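Local coordinates for molybdate-binding protein MolA (Haemophilus influenzae, PDB 3PSH), which binds molybdate and tungstate in the periplasm, but not sulfate or phosphate, and serves the ABC transporter MolBCA in low-affinity molybdate import, at residues A[25-30]-A[276-281]; A[183-188]-A[212-217]; A[154-159]-A[316-321]. All coordinates share one frame; numbering follows the deposited sequence.

Interaction 1: residues A[25-30]-A[276-281]; sequences QHQTLN and KAWGYP. With MOO (molybdate ion), chain B.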
loop_
_atom_site.group_PDB
_atom_site.type_symbol
_atom_site.label_atom_id
_atom_site.label_comp_id
_atom_site.label_asym_id
_atom_site.label_seq_id
_atom_site.Cartn_x
_atom_site.Cartn_y
_atom_site.Cartn_z
ATOM N N GLN A 25 4.588 10.669 2.054
ATOM C CA GLN A 25 3.910 9.372 2.258
ATOM C C GLN A 25 4.195 8.580 0.986
ATOM O O GLN A 25 3.933 9.096 -0.132
ATOM C CB GLN A 25 2.404 9.607 2.436
ATOM C CG GLN A 25 1.707 8.284 2.970
ATOM C CD GLN A 25 0.290 8.121 2.554
ATOM O OE1 GLN A 25 -0.594 7.928 3.445
ATOM N NE2 GLN A 25 0.000 8.251 1.271
ATOM N N HIS A 26 4.744 7.326 1.056
ATOM C CA HIS A 26 5.031 6.477 -0.072
ATOM C C HIS A 26 3.799 6.004 -0.852
ATOM O O HIS A 26 3.829 5.876 -2.053
ATOM C CB HIS A 26 5.873 5.238 0.343
ATOM C CG HIS A 26 5.315 4.481 1.522
ATOM N ND1 HIS A 26 5.189 5.037 2.776
ATOM C CD2 HIS A 26 4.926 3.182 1.658
ATOM C CE1 HIS A 26 4.725 4.138 3.636
ATOM N NE2 HIS A 26 4.480 3.031 2.953
ATOM N N GLN A 27 2.689 5.851 -0.132
ATOM C CA GLN A 27 1.462 5.375 -0.808
ATOM C C GLN A 27 0.978 6.431 -1.782
ATOM O O GLN A 27 0.676 6.160 -2.964
ATOM C CB GLN A 27 0.332 5.026 0.139
ATOM C CG GLN A 27 0.862 3.796 0.967
ATOM C CD GLN A 27 1.365 4.164 2.310
ATOM O OE1 GLN A 27 1.819 5.279 2.578
ATOM N NE2 GLN A 27 1.306 3.153 3.222
ATOM N N THR A 28 0.891 7.661 -1.269
ATOM C CA THR A 28 0.478 8.733 -2.195
ATOM C C THR A 28 1.557 8.908 -3.319
ATOM O O THR A 28 1.187 9.151 -4.462
ATOM C CB THR A 28 0.401 10.041 -1.447
ATOM O OG1 THR A 28 -0.737 10.039 -0.572
ATOM C CG2 THR A 28 0.316 11.216 -2.419
ATOM N N LEU A 29 2.867 8.781 -3.022
ATOM C CA LEU A 29 3.902 8.907 -4.027
ATOM C C LEU A 29 3.641 7.903 -5.158
ATOM O O LEU A 29 3.726 8.269 -6.299
ATOM C CB LEU A 29 5.321 8.753 -3.372
ATOM C CG LEU A 29 6.527 8.948 -4.310
ATOM C CD1 LEU A 29 6.331 10.274 -5.181
ATOM C CD2 LEU A 29 7.730 9.059 -3.393
ATOM N N ASN A 30 3.355 6.632 -4.818
ATOM C CA ASN A 30 3.206 5.578 -5.830
ATOM C C ASN A 30 1.944 5.943 -6.659
ATOM O O ASN A 30 1.957 5.782 -7.843
ATOM C CB ASN A 30 3.059 4.234 -5.071
ATOM C CG ASN A 30 2.816 3.071 -6.016
ATOM O OD1 ASN A 30 3.361 3.045 -7.153
ATOM N ND2 ASN A 30 2.049 2.095 -5.533
ATOM N N LYS A 276 1.336 -5.824 -3.549
ATOM C CA LYS A 276 1.602 -5.207 -2.228
ATOM C C LYS A 276 0.590 -5.593 -1.135
ATOM O O LYS A 276 -0.523 -5.041 -1.060
ATOM C CB LYS A 276 1.631 -3.691 -2.399
ATOM C CG LYS A 276 2.618 -3.339 -3.473
ATOM C CD LYS A 276 2.652 -1.749 -3.582
ATOM C CE LYS A 276 3.986 -1.253 -4.258
ATOM N NZ LYS A 276 3.940 -1.603 -5.699
ATOM N N ALA A 277 0.980 -6.571 -0.323
ATOM C CA ALA A 277 0.083 -6.851 0.811
ATOM C C ALA A 277 0.406 -5.967 1.983
ATOM O O ALA A 277 0.703 -6.419 3.064
ATOM C CB ALA A 277 0.125 -8.325 1.209
ATOM N N TRP A 278 0.139 -4.696 1.726
ATOM C CA TRP A 278 0.651 -3.673 2.627
ATOM C C TRP A 278 -0.500 -3.311 3.586
ATOM O O TRP A 278 -1.642 -3.726 3.452
ATOM C CB TRP A 278 0.936 -2.427 1.775
ATOM C CG TRP A 278 2.192 -2.489 1.043
ATOM C CD1 TRP A 278 3.092 -3.612 0.946
ATOM C CD2 TRP A 278 2.789 -1.427 0.305
ATOM N NE1 TRP A 278 4.182 -3.245 0.182
ATOM C CE2 TRP A 278 4.038 -1.901 -0.175
ATOM C CE3 TRP A 278 2.433 -0.066 0.079
ATOM C CZ2 TRP A 278 4.909 -1.062 -0.938
ATOM C CZ3 TRP A 278 3.341 0.761 -0.618
ATOM C CH2 TRP A 278 4.510 0.243 -1.177
ATOM N N GLY A 279 -0.188 -2.526 4.606
ATOM C CA GLY A 279 -1.278 -2.128 5.507
ATOM C C GLY A 279 -2.271 -1.176 4.847
ATOM O O GLY A 279 -3.406 -1.095 5.276
ATOM N N TYR A 280 -1.845 -0.523 3.778
ATOM C CA TYR A 280 -2.693 0.354 2.914
ATOM C C TYR A 280 -2.941 -0.307 1.519
ATOM O O TYR A 280 -1.949 -0.785 0.893
ATOM C CB TYR A 280 -1.972 1.745 2.651
ATOM C CG TYR A 280 -1.911 2.643 3.872
ATOM C CD1 TYR A 280 -2.613 3.877 3.924
ATOM C CD2 TYR A 280 -1.090 2.292 4.937
ATOM C CE1 TYR A 280 -2.535 4.722 5.075
ATOM C CE2 TYR A 280 -1.032 3.090 6.090
ATOM C CZ TYR A 280 -1.720 4.320 6.112
ATOM O OH TYR A 280 -1.605 5.069 7.302
ATOM N N PRO A 281 -4.139 -0.111 0.905
ATOM C CA PRO A 281 -4.411 -0.668 -0.400
ATOM C C PRO A 281 -3.715 0.213 -1.483
ATOM O O PRO A 281 -3.726 1.460 -1.368
ATOM C CB PRO A 281 -5.901 -0.514 -0.506
ATOM C CG PRO A 281 -6.272 0.849 0.268
ATOM C CD PRO A 281 -5.329 0.644 1.460
HETATM MO MO MOO B . 2.299 0.110 4.616
HETATM O O1 MOO B . 2.414 -1.543 4.956
HETATM O O2 MOO B . 2.029 1.031 6.046
HETATM O O3 MOO B . 0.986 0.389 3.570
HETATM O O4 MOO B . 3.678 0.509 3.708
#
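Gln27 meets Tyr280 because its CG stands beside the backbone N and the bend at chi2, 100°, sets CD over one face of the phenol ring, toward its rim. His26 has its CG between its backbone N and carbonyl carbon, and its CD2 comes within 3.7 Å of Trp278 CZ3; the two rings meet obliquely, their planes 57° apart.

These groups close around molybdate. His26 NE2 donates in the plane of its ring to O4 at 2.8 Å, and the same oxygen lies over one face of the indole. O3 takes two bonds, one from Gln27 NE2 at 2.8 Å and a longer one from Tyr280 N, while the N-H of Gly279 points almost straight at O1 (2.8 Å, 176°). Behind the indole, Lys276 CD covers the opposite face, 3.5 Å from its plane, with NZ of that lysine salt-bridged to Glu284. Tyr196 OH and Arg243 NH1 complete the anion's hydrogen bonds, and Arg243 also makes a cation-pi contact with Trp278. Helix start and loop supply opposing walls of the molybdate site in the cleft between two lobes, as in related periplasmic binding proteins.

Interaction 2: residues A[183-188]-A[212-217]; sequences RVRTYM and YNVAAA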
loop_
_atom_site.group_PDB
_atom_site.type_symbol
_atom_site.label_atom_id
_atom_site.label_comp_id
_atom_site.label_asym_id
_atom_site.label_seq_id
_atom_site.Cartn_x
_atom_site.Cartn_y
_atom_site.Cartn_z
ATOM N N ARG A 183 -10.341 -22.097 3.501
ATOM C CA ARG A 183 -9.491 -20.918 3.225
ATOM C C ARG A 183 -8.080 -21.126 3.717
ATOM O O ARG A 183 -7.835 -21.574 4.876
ATOM C CB ARG A 183 -10.232 -19.737 3.905
ATOM C CG ARG A 183 -9.892 -18.387 3.539
ATOM C CD ARG A 183 -10.910 -17.448 4.358
ATOM N NE ARG A 183 -12.161 -17.182 3.600
ATOM C CZ ARG A 183 -12.182 -16.390 2.501
ATOM N NH1 ARG A 183 -11.043 -15.812 2.060
ATOM N NH2 ARG A 183 -13.298 -16.147 1.764
ATOM N N VAL A 184 -7.109 -20.687 2.895
ATOM C CA VAL A 184 -5.658 -21.024 3.112
ATOM C C VAL A 184 -5.107 -20.113 4.216
ATOM O O VAL A 184 -5.250 -18.853 4.116
ATOM C CB VAL A 184 -4.848 -20.833 1.789
ATOM C CG1 VAL A 184 -3.343 -21.078 2.135
ATOM C CG2 VAL A 184 -5.341 -21.760 0.707
ATOM N N ARG A 185 -4.592 -20.692 5.315
ATOM C CA ARG A 185 -4.017 -19.897 6.456
ATOM C C ARG A 185 -2.619 -19.401 6.132
ATOM O O ARG A 185 -1.677 -20.178 5.977
ATOM C CB ARG A 185 -4.008 -20.746 7.708
ATOM C CG ARG A 185 -5.515 -20.987 8.141
ATOM C CD ARG A 185 -5.672 -21.901 9.382
ATOM N NE ARG A 185 -4.783 -21.488 10.490
ATOM C CZ ARG A 185 -4.920 -20.475 11.364
ATOM N NH1 ARG A 185 -5.969 -19.591 11.328
ATOM N NH2 ARG A 185 -3.941 -20.371 12.313
ATOM N N THR A 186 -2.480 -18.042 6.124
ATOM C CA THR A 186 -1.355 -17.390 5.522
ATOM C C THR A 186 -0.796 -16.371 6.486
ATOM O O THR A 186 -1.596 -15.858 7.294
ATOM C CB THR A 186 -1.836 -16.719 4.200
ATOM O OG1 THR A 186 -2.481 -17.680 3.322
ATOM C CG2 THR A 186 -0.731 -16.077 3.445
ATOM N N TYR A 187 0.514 -16.122 6.395
ATOM C CA TYR A 187 1.135 -15.215 7.346
ATOM C C TYR A 187 2.036 -14.290 6.567
ATOM O O TYR A 187 2.826 -14.753 5.737
ATOM C CB TYR A 187 2.004 -16.059 8.297
ATOM C CG TYR A 187 2.788 -15.202 9.303
ATOM C CD1 TYR A 187 2.137 -14.673 10.456
ATOM C CD2 TYR A 187 4.159 -14.961 9.131
ATOM C CE1 TYR A 187 2.861 -13.876 11.392
ATOM C CE2 TYR A 187 4.886 -14.132 10.103
ATOM C CZ TYR A 187 4.203 -13.644 11.212
ATOM O OH TYR A 187 4.982 -12.846 12.009
ATOM N N MET A 188 1.969 -13.000 6.928
ATOM C CA MET A 188 2.830 -12.005 6.322
ATOM C C MET A 188 4.054 -11.746 7.240
ATOM O O MET A 188 3.915 -11.185 8.293
ATOM C CB MET A 188 1.964 -10.736 6.049
ATOM C CG MET A 188 2.756 -9.587 5.615
ATOM S SD MET A 188 3.802 -9.836 4.162
ATOM C CE MET A 188 2.682 -10.162 3.050
ATOM N N TYR A 212 -6.622 -16.404 4.365
ATOM C CA TYR A 212 -6.946 -15.776 5.644
ATOM C C TYR A 212 -5.682 -15.429 6.371
ATOM O O TYR A 212 -4.780 -16.242 6.416
ATOM C CB TYR A 212 -7.738 -16.756 6.509
ATOM C CG TYR A 212 -7.910 -16.184 7.870
ATOM C CD1 TYR A 212 -8.558 -14.882 8.005
ATOM C CD2 TYR A 212 -7.351 -16.830 9.012
ATOM C CE1 TYR A 212 -8.707 -14.243 9.273
ATOM C CE2 TYR A 212 -7.422 -16.150 10.312
ATOM C CZ TYR A 212 -8.112 -14.857 10.392
ATOM O OH TYR A 212 -8.175 -14.288 11.650
ATOM N N ASN A 213 -5.609 -14.232 6.962
ATOM C CA ASN A 213 -4.437 -13.741 7.667
ATOM C C ASN A 213 -4.451 -14.327 9.084
ATOM O O ASN A 213 -5.235 -13.823 9.927
ATOM C CB ASN A 213 -4.445 -12.164 7.698
ATOM C CG ASN A 213 -3.300 -11.614 8.492
ATOM O OD1 ASN A 213 -2.481 -12.351 9.022
ATOM N ND2 ASN A 213 -3.153 -10.267 8.502
ATOM N N VAL A 214 -3.572 -15.322 9.397
ATOM C CA VAL A 214 -3.647 -15.973 10.733
ATOM C C VAL A 214 -3.505 -15.005 11.933
ATOM O O VAL A 214 -4.071 -15.282 12.995
ATOM C CB VAL A 214 -2.613 -17.113 10.846
ATOM C CG1 VAL A 214 -2.812 -18.024 9.671
ATOM C CG2 VAL A 214 -1.188 -16.578 10.778
ATOM N N ALA A 215 -2.803 -13.884 11.729
ATOM C CA ALA A 215 -2.492 -12.910 12.829
ATOM C C ALA A 215 -3.702 -12.000 13.133
ATOM O O ALA A 215 -3.741 -11.401 14.228
ATOM C CB ALA A 215 -1.374 -12.041 12.431
ATOM N N ALA A 216 -4.665 -11.888 12.210
ATOM C CA ALA A 216 -5.660 -10.794 12.283
ATOM C C ALA A 216 -6.730 -10.903 13.372
ATOM O O ALA A 216 -7.423 -9.900 13.705
ATOM C CB ALA A 216 -6.321 -10.645 10.957
ATOM N N ALA A 217 -6.957 -12.109 13.881
ATOM C CA ALA A 217 -7.841 -12.306 15.039
ATOM C C ALA A 217 -7.334 -11.815 16.407
ATOM O O ALA A 217 -8.175 -11.629 17.342
ATOM C CB ALA A 217 -8.187 -13.764 15.144
HETATM O O HOH W 1 0.211 -12.215 9.080
#
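Arg185 runs past both Tyr212 and Val214 on one side of a parallel strand pair. Its CB touches Val214 CG1 at 3.6 Å, the chain bends at chi3 (49°), and NE passes the same methyl farther off. CZ then sits over it: CG1 lies 3.6 Å from the guanidinium plane, over its centre. NH1 reaches the edge of the Tyr212 ring, in the ring plane and 3.9 Å from CD2, whereas NH2 lies against Val214 CB and donates to the carbonyl of Trp233, a bond that helps fix the rotation of the flat group.

The other methyl of Val214, CG2, meets the Tyr187 ring edge at CD1. Arg183 CD packs on Tyr212 CB, and Arg183 NH1 bonds to the carbonyls of Glu207 and Ala211.

The backbones pair through Tyr212 N to Val184 O, Thr186 N to Tyr212 O and Val214 N to Thr186 O. Val184 O is gripped from both faces of its plane, since Thr186 OG1 donates to it at 3.1 Å. Asn213 OD1 accepts from Ala215 N, making an Asx turn within a type I turn, and from a water that bridges to Met188 N at 2.9 Å, while its ND2 donates to the carbonyl of the molybdate-binding Tyr196. The pairing is that of an outermost strand, 211-213, with 184-188 in a four-stranded parallel sheet of order 2-1-3-4, as in the alpha/beta lobes of this family.

Interaction 3: residues A[154-159]-A[316-321]; sequences KQQGDE and QKFYRT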
loop_
_atom_site.group_PDB
_atom_site.type_symbol
_atom_site.label_atom_id
_atom_site.label_comp_id
_atom_site.label_asym_id
_atom_site.label_seq_id
_atom_site.Cartn_x
_atom_site.Cartn_y
_atom_site.Cartn_z
ATOM N N LYS A 154 -7.501 14.300 -13.410
ATOM C CA LYS A 154 -8.809 13.634 -13.135
ATOM C C LYS A 154 -9.045 12.405 -13.992
ATOM O O LYS A 154 -9.416 11.347 -13.492
ATOM C CB LYS A 154 -10.001 14.606 -13.338
ATOM C CG LYS A 154 -11.282 13.978 -12.842
ATOM C CD LYS A 154 -12.443 14.754 -13.433
ATOM C CE LYS A 154 -13.732 14.462 -12.736
ATOM N NZ LYS A 154 -14.119 13.134 -13.220
ATOM N N GLN A 155 -8.859 12.537 -15.298
ATOM C CA GLN A 155 -9.158 11.409 -16.203
ATOM C C GLN A 155 -8.249 10.201 -15.896
ATOM O O GLN A 155 -8.771 9.086 -15.776
ATOM C CB GLN A 155 -9.012 11.903 -17.639
ATOM C CG GLN A 155 -9.099 10.834 -18.737
ATOM C CD GLN A 155 -8.750 11.411 -20.133
ATOM O OE1 GLN A 155 -9.058 12.572 -20.417
ATOM N NE2 GLN A 155 -8.116 10.598 -21.002
ATOM N N GLN A 156 -6.921 10.428 -15.686
ATOM C CA GLN A 156 -6.067 9.287 -15.409
ATOM C C GLN A 156 -6.445 8.674 -14.033
ATOM O O GLN A 156 -6.426 7.439 -13.821
ATOM C CB GLN A 156 -4.577 9.591 -15.531
ATOM C CG GLN A 156 -3.730 8.265 -15.461
ATOM C CD GLN A 156 -2.504 8.225 -16.341
ATOM O OE1 GLN A 156 -1.394 7.754 -15.939
ATOM N NE2 GLN A 156 -2.679 8.652 -17.594
ATOM N N GLY A 157 -6.846 9.521 -13.073
ATOM C CA GLY A 157 -7.337 9.084 -11.771
ATOM C C GLY A 157 -8.540 8.140 -11.933
ATOM O O GLY A 157 -8.614 7.072 -11.346
ATOM N N ASP A 158 -9.468 8.534 -12.779
ATOM C CA ASP A 158 -10.660 7.733 -12.984
ATOM C C ASP A 158 -10.295 6.400 -13.626
ATOM O O ASP A 158 -10.895 5.413 -13.255
ATOM C CB ASP A 158 -11.702 8.474 -13.798
ATOM C CG ASP A 158 -12.300 9.652 -13.027
ATOM O OD1 ASP A 158 -12.282 9.652 -11.807
ATOM O OD2 ASP A 158 -12.853 10.593 -13.689
ATOM N N GLU A 159 -9.322 6.391 -14.556
ATOM C CA GLU A 159 -8.901 5.174 -15.207
ATOM C C GLU A 159 -8.176 4.248 -14.209
ATOM O O GLU A 159 -8.244 2.974 -14.296
ATOM C CB GLU A 159 -7.900 5.551 -16.326
ATOM C CG GLU A 159 -8.644 6.314 -17.429
ATOM C CD GLU A 159 -7.764 7.055 -18.409
ATOM O OE1 GLU A 159 -6.521 7.226 -18.142
ATOM O OE2 GLU A 159 -8.384 7.542 -19.407
ATOM N N GLN A 316 2.320 -0.710 -18.652
ATOM C CA GLN A 316 2.599 0.207 -19.779
ATOM C C GLN A 316 1.698 1.449 -19.615
ATOM O O GLN A 316 2.169 2.583 -19.901
ATOM C CB GLN A 316 2.299 -0.522 -21.112
ATOM C CG GLN A 316 3.289 -1.687 -21.365
ATOM C CD GLN A 316 4.670 -1.231 -21.810
ATOM O OE1 GLN A 316 4.906 -0.063 -22.062
ATOM N NE2 GLN A 316 5.637 -2.183 -21.817
ATOM N N LYS A 317 0.473 1.239 -19.066
ATOM C CA LYS A 317 -0.493 2.334 -18.869
ATOM C C LYS A 317 -0.133 3.295 -17.725
ATOM O O LYS A 317 0.014 4.536 -17.954
ATOM C CB LYS A 317 -1.937 1.839 -18.737
ATOM C CG LYS A 317 -2.887 2.908 -18.278
ATOM C CD LYS A 317 -3.411 3.747 -19.448
ATOM C CE LYS A 317 -4.316 4.873 -18.909
ATOM N NZ LYS A 317 -4.469 5.858 -20.144
ATOM N N PHE A 318 0.237 2.722 -16.545
ATOM C CA PHE A 318 0.359 3.544 -15.322
ATOM C C PHE A 318 1.793 3.804 -14.960
ATOM O O PHE A 318 2.064 4.817 -14.267
ATOM C CB PHE A 318 -0.437 2.829 -14.178
ATOM C CG PHE A 318 -1.948 2.850 -14.478
ATOM C CD1 PHE A 318 -2.610 4.060 -14.606
ATOM C CD2 PHE A 318 -2.672 1.673 -14.733
ATOM C CE1 PHE A 318 -3.952 4.125 -14.956
ATOM C CE2 PHE A 318 -4.031 1.717 -15.064
ATOM C CZ PHE A 318 -4.713 2.936 -15.150
ATOM N N TYR A 319 2.709 2.887 -15.321
ATOM C CA TYR A 319 4.123 3.174 -15.037
ATOM C C TYR A 319 4.921 3.541 -16.260
ATOM O O TYR A 319 6.080 3.822 -16.118
ATOM C CB TYR A 319 4.814 1.986 -14.334
ATOM C CG TYR A 319 4.324 1.708 -12.913
ATOM C CD1 TYR A 319 4.572 2.638 -11.868
ATOM C CD2 TYR A 319 3.629 0.503 -12.612
ATOM C CE1 TYR A 319 4.177 2.379 -10.531
ATOM C CE2 TYR A 319 3.285 0.209 -11.240
ATOM C CZ TYR A 319 3.487 1.170 -10.253
ATOM O OH TYR A 319 3.194 0.878 -8.958
ATOM N N ARG A 320 4.292 3.530 -17.433
ATOM C CA ARG A 320 4.887 3.937 -18.744
ATOM C C ARG A 320 6.177 3.103 -19.054
ATOM O O ARG A 320 7.177 3.550 -19.732
ATOM C CB ARG A 320 5.152 5.479 -18.719
ATOM C CG ARG A 320 3.978 6.305 -18.356
ATOM C CD ARG A 320 4.428 7.758 -17.971
ATOM N NE ARG A 320 5.024 7.681 -16.616
ATOM C CZ ARG A 320 4.341 7.602 -15.441
ATOM N NH1 ARG A 320 3.033 7.444 -15.382
ATOM N NH2 ARG A 320 5.038 7.546 -14.320
ATOM N N THR A 321 6.177 1.878 -18.545
ATOM C CA THR A 321 7.266 0.947 -18.809
ATOM C C THR A 321 6.759 -0.506 -18.679
ATOM O O THR A 321 5.604 -0.713 -18.306
ATOM C CB THR A 321 8.507 1.181 -17.903
ATOM O OG1 THR A 321 9.592 0.434 -18.486
ATOM C CG2 THR A 321 8.298 0.790 -16.458
#
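Helix 154-165, at its first turn, faces the C-terminal end of helix 307-319, with the CA atoms of Gln156 and Phe318 8.6 Å apart and a wider pi-type turn at 316-319. Side chains make most of the contact. Lys317 places CG anti to its backbone N (chi1 169°) and then bends at chi2, and the Lys317 and Glu159 side chains cross at about a right angle: NZ lies 3.2 Å from OE1 in a salt bridge whose hydrogen bond is weak, and CE is almost as near. The other carboxylate oxygen of Glu159, OE2, receives a long, weak bond from Gln155 NE2 within the helix.

Phe318 packs next in the interface. CZ of its ring comes to 3.6 Å from the carbonyl oxygen of Glu159, while CE1 stands 4.2 Å from Gln156 CG; the Gln156 and Phe318 side chains run antiparallel alongside one another. One face of the ring is covered over its centre by Lys317 CG, 3.4 Å above the plane. Phe318 also packs on Leu160 and Ala163 of helix 154-165 and on Gln34 of helix 26-34, while Arg320, just after helix 307-319, bonds through NH2 to Val33 O of helix 26-34.

How the interactions relate
Along the chain, the segments of interactions 1 and 3 alternate, while both segments of interaction 2 fall between the first and last segments of each. Interaction 1 lies about 2 Å from the chain centre, its centre about 20 Å from that of interaction 2 and about 17 Å from that of interaction 3. Ala277 CB packs on Met188 CE, linking the binding loop to the sheet of strands 211-213 and 184-188. Asn30 OD1 and Tyr319 OH, 2.8 Å apart and probably hydrogen-bonded, tie helix 26-34 to helix 307-319. Interaction 1 thus lies where the two lobes meet, with interaction 2 in the sheet of one lobe and interaction 3, a surface contact, at the C-terminal helix.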